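Local coordinates for methyltransferase-like protein (Saccharopolyspora spinosa, PDB 4PNE) that catalyses a [4+2] cycloaddition in spinosyn biosynthesis on a protein framework like that of S-adenosylmethionine-dependent methyltransferases, at residues G63-D68 / Q74-R79; Q105-V110 / I116-I121; E175-I180 / L227-A232. All coordinates share one frame; numbering follows the deposited sequence.

Contact 1: G63-D68 / Q74-R79; sequences GYWEND and QQAADR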
loop_
_atom_site.group_PDB
_atom_site.type_symbol
_atom_site.label_atom_id
_atom_site.label_comp_id
_atom_site.label_asym_id
_atom_site.label_seq_id
_atom_site.Cartn_x
_atom_site.Cartn_y
_atom_site.Cartn_z
ATOM N N GLY A 63 8.168 -6.867 1.198
ATOM C CA GLY A 63 9.422 -6.788 0.478
ATOM C C GLY A 63 9.412 -7.673 -0.757
ATOM O O GLY A 63 8.674 -8.667 -0.827
ATOM N N TYR A 64 10.294 -7.337 -1.685
ATOM C CA TYR A 64 10.536 -8.103 -2.905
ATOM C C TYR A 64 12.013 -8.461 -2.942
ATOM O O TYR A 64 12.883 -7.584 -2.895
ATOM C CB TYR A 64 10.124 -7.266 -4.125
ATOM C CG TYR A 64 10.367 -7.831 -5.498
ATOM C CD1 TYR A 64 11.638 -7.865 -6.043
ATOM C CD2 TYR A 64 9.318 -8.298 -6.259
ATOM C CE1 TYR A 64 11.860 -8.351 -7.308
ATOM C CE2 TYR A 64 9.519 -8.792 -7.539
ATOM C CZ TYR A 64 10.796 -8.822 -8.056
ATOM O OH TYR A 64 11.002 -9.305 -9.323
ATOM N N TRP A 65 12.291 -9.766 -2.968
ATOM C CA TRP A 65 13.642 -10.281 -2.947
ATOM C C TRP A 65 14.043 -10.870 -4.292
ATOM O O TRP A 65 13.234 -11.450 -5.004
ATOM C CB TRP A 65 13.782 -11.359 -1.877
ATOM C CG TRP A 65 13.923 -10.875 -0.488
ATOM C CD1 TRP A 65 15.083 -10.720 0.193
ATOM C CD2 TRP A 65 12.864 -10.532 0.426
ATOM N NE1 TRP A 65 14.830 -10.302 1.476
ATOM C CE2 TRP A 65 13.472 -10.189 1.652
ATOM C CE3 TRP A 65 11.470 -10.499 0.336
ATOM C CZ2 TRP A 65 12.741 -9.786 2.761
ATOM C CZ3 TRP A 65 10.738 -10.100 1.446
ATOM C CH2 TRP A 65 11.373 -9.785 2.656
ATOM N N GLU A 66 15.328 -10.740 -4.599
ATOM C CA GLU A 66 15.925 -11.328 -5.798
ATOM C C GLU A 66 16.515 -12.721 -5.587
ATOM O O GLU A 66 16.763 -13.456 -6.544
ATOM C CB GLU A 66 17.011 -10.409 -6.324
ATOM C CG GLU A 66 16.532 -8.996 -6.596
ATOM C CD GLU A 66 15.643 -8.909 -7.818
ATOM O OE1 GLU A 66 15.418 -9.946 -8.483
ATOM O OE2 GLU A 66 15.154 -7.793 -8.118
ATOM N N ASN A 67 16.713 -13.097 -4.338
ATOM C CA ASN A 67 17.279 -14.390 -3.980
ATOM C C ASN A 67 16.546 -14.964 -2.780
ATOM O O ASN A 67 15.380 -14.645 -2.564
ATOM C CB ASN A 67 18.771 -14.243 -3.698
ATOM C CG ASN A 67 19.052 -13.271 -2.568
ATOM O OD1 ASN A 67 18.141 -12.873 -1.839
ATOM N ND2 ASN A 67 20.322 -12.910 -2.400
ATOM N N ASP A 68 17.218 -15.789 -1.974
ATOM C CA ASP A 68 16.531 -16.534 -0.926
ATOM C C ASP A 68 16.420 -15.754 0.377
ATOM O O ASP A 68 16.843 -16.253 1.416
ATOM C CB ASP A 68 17.231 -17.885 -0.674
ATOM C CG ASP A 68 18.712 -17.738 -0.337
ATOM O OD1 ASP A 68 19.333 -16.718 -0.729
ATOM O OD2 ASP A 68 19.266 -18.676 0.288
ATOM N N GLN A 74 13.166 -4.231 5.187
ATOM C CA GLN A 74 13.151 -2.834 4.804
ATOM C C GLN A 74 13.808 -2.623 3.448
ATOM O O GLN A 74 13.282 -1.910 2.605
ATOM C CB GLN A 74 13.857 -1.993 5.857
ATOM C CG GLN A 74 13.197 -1.995 7.224
ATOM C CD GLN A 74 13.841 -2.951 8.243
ATOM O OE1 GLN A 74 14.262 -4.085 7.942
ATOM N NE2 GLN A 74 13.904 -2.486 9.478
ATOM N N GLN A 75 14.963 -3.240 3.235
ATOM C CA GLN A 75 15.628 -3.155 1.950
ATOM C C GLN A 75 14.764 -3.708 0.827
ATOM O O GLN A 75 14.694 -3.135 -0.266
ATOM C CB GLN A 75 16.957 -3.897 1.982
ATOM C CG GLN A 75 18.048 -3.166 2.723
ATOM C CD GLN A 75 19.269 -4.020 2.938
ATOM O OE1 GLN A 75 19.163 -5.200 3.287
ATOM N NE2 GLN A 75 20.444 -3.432 2.738
ATOM N N ALA A 76 14.130 -4.852 1.085
ATOM C CA ALA A 76 13.278 -5.513 0.098
ATOM C C ALA A 76 12.012 -4.697 -0.184
ATOM O O ALA A 76 11.539 -4.630 -1.328
ATOM C CB ALA A 76 12.905 -6.901 0.565
ATOM N N ALA A 77 11.490 -4.033 0.835
ATOM C CA ALA A 77 10.374 -3.124 0.632
ATOM C C ALA A 77 10.789 -1.957 -0.260
ATOM O O ALA A 77 10.025 -1.516 -1.128
ATOM C CB ALA A 77 9.833 -2.617 1.963
ATOM N N ASP A 78 12.023 -1.480 -0.111
ATOM C CA ASP A 78 12.489 -0.383 -0.968
ATOM C C ASP A 78 12.592 -0.868 -2.429
ATOM O O ASP A 78 12.367 -0.108 -3.369
ATOM C CB ASP A 78 13.838 0.164 -0.490
ATOM C CG ASP A 78 13.726 1.067 0.736
ATOM O OD1 ASP A 78 12.612 1.551 1.051
ATOM O OD2 ASP A 78 14.778 1.286 1.383
ATOM N N ARG A 79 12.936 -2.141 -2.630
ATOM C CA ARG A 79 13.012 -2.699 -3.973
ATOM C C ARG A 79 11.632 -2.695 -4.605
ATOM O O ARG A 79 11.476 -2.371 -5.792
ATOM C CB ARG A 79 13.581 -4.115 -3.915
ATOM C CG ARG A 79 13.633 -4.834 -5.232
ATOM C CD ARG A 79 14.516 -4.123 -6.207
ATOM N NE ARG A 79 14.648 -4.921 -7.427
ATOM C CZ ARG A 79 14.650 -4.438 -8.665
ATOM N NH1 ARG A 79 14.538 -3.130 -8.893
ATOM N NH2 ARG A 79 14.774 -5.279 -9.687
#
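Ala76 puts its methyl squarely over one face of the Trp65 indole: CB sits 3.5 Å from the centroid of the six-membered ring, 11° off the normal, a CH-pi contact. The carbonyl of the same residue binds the incoming loop, with Tyr64 N 3.0 Å from Ala76 O and the N-H nearly straight at 168°, though the donor stands well above the carbonyl plane. Gly63, having no side chain, lays its backbone on the helix, CA 3.4 Å from Ala76 C. At Ala77 the contact is again backbone to backbone, Gly63 CA against its N. Ala77 O instead accepts a hydrogen bond from His61 NE2, a residue of the S-adenosylhomocysteine site. Arg79 finishes the contact: its CG passes 3.7 Å from Tyr64 CD1, and a bend at chi2 (62°) carries the guanidinium on to Glu66. There NE and NH2, each 3.0 Å from Glu66 OE2, grip that one oxygen side-on in the guanidinium plane, NE meeting the anti lone pair of OE2, NH2 coming in nearly along the C-O axis. Glu66 OE1 is bridged to Arg246, and a carboxylate shared between two arginines probably stays ionised, tying loop, helix 73-88 and helix 244-247 together electrostatically.

Contact 2: Q105-V110 / I116-I121; sequences QPALRV and IQITGI. With SAH (S-adenosyl-L-homocysteine), chain C.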
loop_
_atom_site.group_PDB
_atom_site.type_symbol
_atom_site.label_atom_id
_atom_site.label_comp_id
_atom_site.label_asym_id
_atom_site.label_seq_id
_atom_site.Cartn_x
_atom_site.Cartn_y
_atom_site.Cartn_z
ATOM N N GLN A 105 6.963 6.988 3.522
ATOM C CA GLN A 105 8.336 6.604 3.252
ATOM C C GLN A 105 8.578 6.273 1.752
ATOM O O GLN A 105 9.585 6.703 1.198
ATOM C CB GLN A 105 8.733 5.434 4.179
ATOM C CG GLN A 105 10.186 5.026 4.135
ATOM C CD GLN A 105 10.491 4.038 2.996
ATOM O OE1 GLN A 105 9.591 3.506 2.366
ATOM N NE2 GLN A 105 11.767 3.773 2.765
ATOM N N PRO A 106 7.688 5.513 1.091
ATOM C CA PRO A 106 7.895 5.235 -0.319
ATOM C C PRO A 106 7.816 6.507 -1.181
ATOM O O PRO A 106 8.614 6.665 -2.097
ATOM C CB PRO A 106 6.759 4.256 -0.635
ATOM C CG PRO A 106 6.464 3.584 0.656
ATOM C CD PRO A 106 6.562 4.736 1.626
ATOM N N ALA A 107 6.874 7.396 -0.897
ATOM C CA ALA A 107 6.791 8.648 -1.647
ATOM C C ALA A 107 8.080 9.458 -1.521
ATOM O O ALA A 107 8.567 10.012 -2.486
ATOM C CB ALA A 107 5.630 9.467 -1.191
ATOM N N LEU A 108 8.613 9.549 -0.310
ATOM C CA LEU A 108 9.817 10.319 -0.092
ATOM C C LEU A 108 11.023 9.658 -0.708
ATOM O O LEU A 108 11.937 10.341 -1.131
ATOM C CB LEU A 108 10.037 10.547 1.418
ATOM C CG LEU A 108 9.004 11.501 2.001
ATOM C CD1 LEU A 108 8.910 11.403 3.508
ATOM C CD2 LEU A 108 9.282 12.936 1.580
ATOM N N ARG A 109 11.035 8.328 -0.785
ATOM C CA ARG A 109 12.130 7.641 -1.458
ATOM C C ARG A 109 12.201 8.016 -2.933
ATOM O O ARG A 109 13.291 8.297 -3.484
ATOM C CB ARG A 109 11.981 6.120 -1.312
ATOM C CG ARG A 109 13.022 5.318 -2.079
ATOM C CD ARG A 109 12.927 3.827 -1.743
ATOM N NE ARG A 109 13.858 3.097 -2.576
ATOM C CZ ARG A 109 15.153 2.977 -2.299
ATOM N NH1 ARG A 109 15.653 3.481 -1.167
ATOM N NH2 ARG A 109 15.934 2.302 -3.125
ATOM N N VAL A 110 11.047 8.026 -3.565
ATOM C CA VAL A 110 10.932 8.332 -4.989
ATOM C C VAL A 110 11.177 9.823 -5.231
ATOM O O VAL A 110 11.841 10.177 -6.183
ATOM C CB VAL A 110 9.547 7.888 -5.526
ATOM C CG1 VAL A 110 9.351 8.311 -6.971
ATOM C CG2 VAL A 110 9.406 6.408 -5.456
ATOM N N ILE A 116 9.276 15.483 -9.343
ATOM C CA ILE A 116 7.840 15.344 -9.537
ATOM C C ILE A 116 7.120 15.879 -8.331
ATOM O O ILE A 116 7.744 16.252 -7.338
ATOM C CB ILE A 116 7.432 13.865 -9.779
ATOM C CG1 ILE A 116 7.713 12.986 -8.550
ATOM C CG2 ILE A 116 8.178 13.321 -10.949
ATOM C CD1 ILE A 116 7.293 11.539 -8.728
ATOM N N GLN A 117 5.794 15.934 -8.432
ATOM C CA GLN A 117 4.948 16.361 -7.334
ATOM C C GLN A 117 4.062 15.190 -6.916
ATOM O O GLN A 117 3.303 14.655 -7.728
ATOM C CB GLN A 117 4.107 17.578 -7.716
ATOM C CG GLN A 117 4.874 18.907 -7.689
ATOM C CD GLN A 117 5.620 19.170 -8.987
ATOM O OE1 GLN A 117 5.046 19.653 -9.949
ATOM N NE2 GLN A 117 6.909 18.848 -9.015
ATOM N N ILE A 118 4.219 14.750 -5.667
ATOM C CA ILE A 118 3.419 13.676 -5.111
ATOM C C ILE A 118 2.468 14.243 -4.088
ATOM O O ILE A 118 2.888 14.961 -3.174
ATOM C CB ILE A 118 4.277 12.610 -4.457
ATOM C CG1 ILE A 118 5.311 12.066 -5.438
ATOM C CG2 ILE A 118 3.380 11.480 -3.979
ATOM C CD1 ILE A 118 6.304 11.054 -4.822
ATOM N N THR A 119 1.195 13.937 -4.285
ATOM C CA THR A 119 0.125 14.179 -3.336
ATOM C C THR A 119 -0.120 12.841 -2.650
ATOM O O THR A 119 -0.634 11.945 -3.277
ATOM C CB THR A 119 -1.157 14.679 -4.036
ATOM O OG1 THR A 119 -0.880 15.915 -4.743
ATOM C CG2 THR A 119 -2.288 14.896 -3.040
ATOM N N GLY A 120 0.212 12.705 -1.363
ATOM C CA GLY A 120 -0.018 11.473 -0.620
ATOM C C GLY A 120 -1.232 11.591 0.249
ATOM O O GLY A 120 -1.337 12.557 1.000
ATOM N N ILE A 121 -2.162 10.655 0.169
ATOM C CA ILE A 121 -3.351 10.684 0.987
ATOM C C ILE A 121 -3.469 9.443 1.863
ATOM O O ILE A 121 -3.102 8.345 1.461
ATOM C CB ILE A 121 -4.636 10.830 0.156
ATOM C CG1 ILE A 121 -4.822 9.668 -0.820
ATOM C CG2 ILE A 121 -4.591 12.126 -0.626
ATOM C CD1 ILE A 121 -6.207 9.640 -1.491
HETATM N N SAH C . 1.260 2.718 0.471
HETATM C CA SAH C . 1.884 2.765 1.797
HETATM C CB SAH C . 0.980 2.297 2.934
HETATM C CG SAH C . 0.179 1.032 2.747
HETATM S SD SAH C . -0.662 0.579 4.271
HETATM C C SAH C . 3.153 1.958 1.777
HETATM O O SAH C . 3.971 2.104 2.667
HETATM O OXT SAH C . 3.391 1.228 0.811
HETATM C "C5'" SAH C . -2.337 1.044 3.762
HETATM C "C4'" SAH C . -2.559 2.547 3.673
HETATM O "O4'" SAH C . -3.812 2.807 3.054
HETATM C "C3'" SAH C . -2.616 3.250 5.018
HETATM O "O3'" SAH C . -1.812 4.407 4.885
HETATM C "C2'" SAH C . -4.089 3.581 5.195
HETATM O "O2'" SAH C . -4.405 4.693 6.031
HETATM C "C1'" SAH C . -4.508 3.811 3.744
HETATM N N9 SAH C . -5.969 3.730 3.554
HETATM C C8 SAH C . -6.859 2.788 3.955
HETATM N N7 SAH C . -8.108 3.158 3.593
HETATM C C5 SAH C . -8.016 4.350 2.973
HETATM C C6 SAH C . -8.953 5.198 2.421
HETATM N N6 SAH C . -10.243 4.895 2.410
HETATM N N1 SAH C . -8.543 6.343 1.839
HETATM C C2 SAH C . -7.209 6.693 1.809
HETATM N N3 SAH C . -6.277 5.886 2.395
HETATM C C4 SAH C . -6.681 4.717 2.940
#
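Ala107 and Ile118 make the larger of the two apolar contacts between helix 105-113 and the strand it packs on. The isoleucine comes up with both of its branches. Its CG2 stands 4.1 Å from Ala107 CB, and its CD1 lies 4.0 Å from that same CB, so the small methyl is met by two ends of one side chain. CG1 lies anti to the carbonyl carbon (chi1 -56°), and with the chain extended beyond it CD1 runs on past the methyl to the helix backbone, 3.4 Å from Ala107 O. One turn further along the helix the second pair forms: Val110, its CG1 anti to the backbone N, meets the end of Ile116, with CG1 and CD1 4.2 Å apart. Both pairs are buried, and Val144 of the next strand touches Ala107 and Ile118 as well.

No hydrogen bond crosses between the segments. The polar groups of the helix serve other neighbours: Arg109 forms a salt bridge with Asp82 on helix 73-88, while the strand spends its backbone bonds on the strands to either side, Ile118 pairing with Arg143 and Asp145, and Thr119 with Leu96.

Contact with the ligand is by van der Waals touch, at the start of the helix, where Pro106 CG lies 3.5 Å from the carboxylate oxygen O of S-adenosylhomocysteine. His61, Thr122 and Ala151 are among the residues that hydrogen-bond the ligand.

Strand 95-99, helix 105-113 and strand 117-122 form a beta-alpha-beta unit, and Gly102, Gly104 and Ala107 fit a GxGxxA pattern, consistent with the glycine-rich cofactor loop of the Rossmann-like class I methyltransferase fold.

Contact 3: E175-I180 / L227-A232; sequences EPDRAI and LESLRA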
loop_
_atom_site.group_PDB
_atom_site.type_symbol
_atom_site.label_atom_id
_atom_site.label_comp_id
_atom_site.label_asym_id
_atom_site.label_seq_id
_atom_site.Cartn_x
_atom_site.Cartn_y
_atom_site.Cartn_z
ATOM N N GLU A 175 -15.325 0.034 0.291
ATOM C CA GLU A 175 -15.856 -0.093 -1.068
ATOM C C GLU A 175 -14.741 0.174 -2.078
ATOM O O GLU A 175 -14.606 1.298 -2.574
ATOM C CB GLU A 175 -17.012 0.882 -1.284
ATOM C CG GLU A 175 -18.240 0.588 -0.445
ATOM C CD GLU A 175 -19.306 1.664 -0.583
ATOM O OE1 GLU A 175 -19.942 1.741 -1.656
ATOM O OE2 GLU A 175 -19.499 2.441 0.380
ATOM N N PRO A 176 -13.921 -0.853 -2.359
ATOM C CA PRO A 176 -12.745 -0.636 -3.216
ATOM C C PRO A 176 -13.130 -0.201 -4.613
ATOM O O PRO A 176 -12.372 0.512 -5.244
ATOM C CB PRO A 176 -12.070 -2.002 -3.270
ATOM C CG PRO A 176 -12.605 -2.775 -2.137
ATOM C CD PRO A 176 -13.942 -2.192 -1.751
ATOM N N ASP A 177 -14.282 -0.645 -5.098
ATOM C CA ASP A 177 -14.667 -0.318 -6.462
ATOM C C ASP A 177 -14.913 1.161 -6.587
ATOM O O ASP A 177 -14.691 1.730 -7.632
ATOM C CB ASP A 177 -15.906 -1.106 -6.882
ATOM C CG ASP A 177 -15.649 -2.598 -6.937
ATOM O OD1 ASP A 177 -14.938 -3.059 -7.867
ATOM O OD2 ASP A 177 -16.160 -3.321 -6.048
ATOM N N ARG A 178 -15.423 1.757 -5.519
ATOM C CA ARG A 178 -15.684 3.181 -5.461
ATOM C C ARG A 178 -14.385 3.959 -5.523
ATOM O O ARG A 178 -14.275 4.922 -6.251
ATOM C CB ARG A 178 -16.420 3.534 -4.181
ATOM C CG ARG A 178 -16.781 4.982 -4.048
ATOM C CD ARG A 178 -17.578 5.218 -2.778
ATOM N NE ARG A 178 -18.808 4.435 -2.753
ATOM C CZ ARG A 178 -19.945 4.814 -3.325
ATOM N NH1 ARG A 178 -20.017 5.970 -3.981
ATOM N NH2 ARG A 178 -21.014 4.031 -3.247
ATOM N N ALA A 179 -13.391 3.526 -4.756
ATOM C CA ALA A 179 -12.079 4.165 -4.816
ATOM C C ALA A 179 -11.439 4.005 -6.205
ATOM O O ALA A 179 -10.788 4.914 -6.738
ATOM C CB ALA A 179 -11.180 3.592 -3.766
ATOM N N ILE A 180 -11.587 2.829 -6.795
ATOM C CA ILE A 180 -11.017 2.605 -8.109
ATOM C C ILE A 180 -11.627 3.568 -9.152
ATOM O O ILE A 180 -10.908 4.145 -9.971
ATOM C CB ILE A 180 -11.220 1.147 -8.533
ATOM C CG1 ILE A 180 -10.273 0.232 -7.731
ATOM C CG2 ILE A 180 -10.970 0.988 -10.032
ATOM C CD1 ILE A 180 -10.599 -1.208 -7.881
ATOM N N LEU A 227 -7.959 -7.515 -10.809
ATOM C CA LEU A 227 -7.878 -7.149 -12.217
ATOM C C LEU A 227 -9.239 -6.878 -12.787
ATOM O O LEU A 227 -9.453 -5.885 -13.481
ATOM C CB LEU A 227 -7.220 -8.236 -13.053
ATOM C CG LEU A 227 -5.710 -8.284 -12.968
ATOM C CD1 LEU A 227 -5.263 -9.594 -13.551
ATOM C CD2 LEU A 227 -5.091 -7.116 -13.702
ATOM N N GLU A 228 -10.186 -7.751 -12.474
ATOM C CA GLU A 228 -11.514 -7.608 -13.011
ATOM C C GLU A 228 -12.227 -6.344 -12.476
ATOM O O GLU A 228 -12.927 -5.655 -13.215
ATOM C CB GLU A 228 -12.315 -8.868 -12.734
ATOM C CG GLU A 228 -13.628 -8.903 -13.470
ATOM C CD GLU A 228 -13.506 -8.571 -14.968
ATOM O OE1 GLU A 228 -12.508 -8.980 -15.605
ATOM O OE2 GLU A 228 -14.420 -7.901 -15.500
ATOM N N SER A 229 -12.040 -6.002 -11.198
ATOM C CA SER A 229 -12.533 -4.730 -10.693
ATOM C C SER A 229 -11.916 -3.517 -11.395
ATOM O O SER A 229 -12.601 -2.542 -11.687
ATOM C CB SER A 229 -12.283 -4.661 -9.185
ATOM O OG SER A 229 -13.232 -5.494 -8.509
ATOM N N LEU A 230 -10.612 -3.552 -11.652
ATOM C CA LEU A 230 -9.960 -2.448 -12.365
ATOM C C LEU A 230 -10.514 -2.287 -13.772
ATOM O O LEU A 230 -10.856 -1.174 -14.183
ATOM C CB LEU A 230 -8.459 -2.684 -12.431
ATOM C CG LEU A 230 -7.679 -2.591 -11.116
ATOM C CD1 LEU A 230 -6.262 -3.090 -11.319
ATOM C CD2 LEU A 230 -7.652 -1.150 -10.619
ATOM N N ARG A 231 -10.609 -3.406 -14.501
ATOM C CA ARG A 231 -11.171 -3.389 -15.857
ATOM C C ARG A 231 -12.590 -2.878 -15.876
ATOM O O ARG A 231 -12.959 -2.081 -16.734
ATOM C CB ARG A 231 -11.158 -4.788 -16.473
ATOM C CG ARG A 231 -9.833 -5.209 -17.019
ATOM C CD ARG A 231 -10.005 -6.345 -18.027
ATOM N NE ARG A 231 -8.761 -6.640 -18.740
ATOM C CZ ARG A 231 -7.844 -7.528 -18.354
ATOM N NH1 ARG A 231 -8.001 -8.229 -17.232
ATOM N NH2 ARG A 231 -6.754 -7.704 -19.095
ATOM N N ALA A 232 -13.400 -3.382 -14.961
ATOM C CA ALA A 232 -14.803 -3.039 -14.897
ATOM C C ALA A 232 -14.996 -1.539 -14.675
ATOM O O ALA A 232 -15.975 -0.952 -15.159
ATOM C CB ALA A 232 -15.482 -3.832 -13.810
HETATM O O HOH W 1 -14.876 -1.936 -10.320
#
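Ile180 and Leu230 join two helices of the Rossmann-like methyltransferase fold, helix 176-186 and helix 223-233, whose short segments run 9.7 Å apart at their closest with a crossing angle of -46°. Ile180 is the side chain to follow. Its CB points toward the second helix and forks there. The short branch ends at CG2, 4.0 Å from Leu230 CD2. The longer branch leaves through CG1, which sits anti to the carbonyl carbon (chi1 -73°) and passes the same leucine methyl. It ends at CD1, again 4.0 Å from Leu230 CD2 but now also 4.1 Å from Ser229 CB. One methyl of Leu230 is thus met by both branches of the isoleucine beyond CB, the two side chains crossing at about a right angle. Leu230 itself starts off away from the first helix, and only its end comes back to make this contact; it also packs on Ile237 and Leu295, so it links the helix pair to the two strands at this end of the sheet.

A turn back from Ile180 the interaction becomes polar. Ser229 OG donates to Asp177 OD1, 3.0 Å away, on the oxygen's syn lone pair. The hydroxyl also accepts a hydrogen bond from Ile26 N, which brings the N-terminal segment to the same place. Asp177 OD1 accepts a second hydrogen bond, from a water at 2.7 Å, and this water gives its other hydrogen to the backbone oxygen Ser229 O, also at 2.7 Å.

Contact 2 is the apolar core piece, a helix laid on the parallel part of the sheet through aliphatic side chains. Contact 3 is also mostly buried and again rests against sheet strands, but it pairs helix with helix and has a polar side with a bridging water. Contact 1 is only partly buried: a loop folds back on the helix after it, and its charged end lies at the surface. Contacts 1 and 2 meet directly, since Asp78 of helix 73-88 hydrogen-bonds Gln105 and makes a weak ion pair with Arg109; both lie near the ligand. Contact 3 stands apart, its centre 28 Å from that of contact 1 and on the other side of the chain's centre.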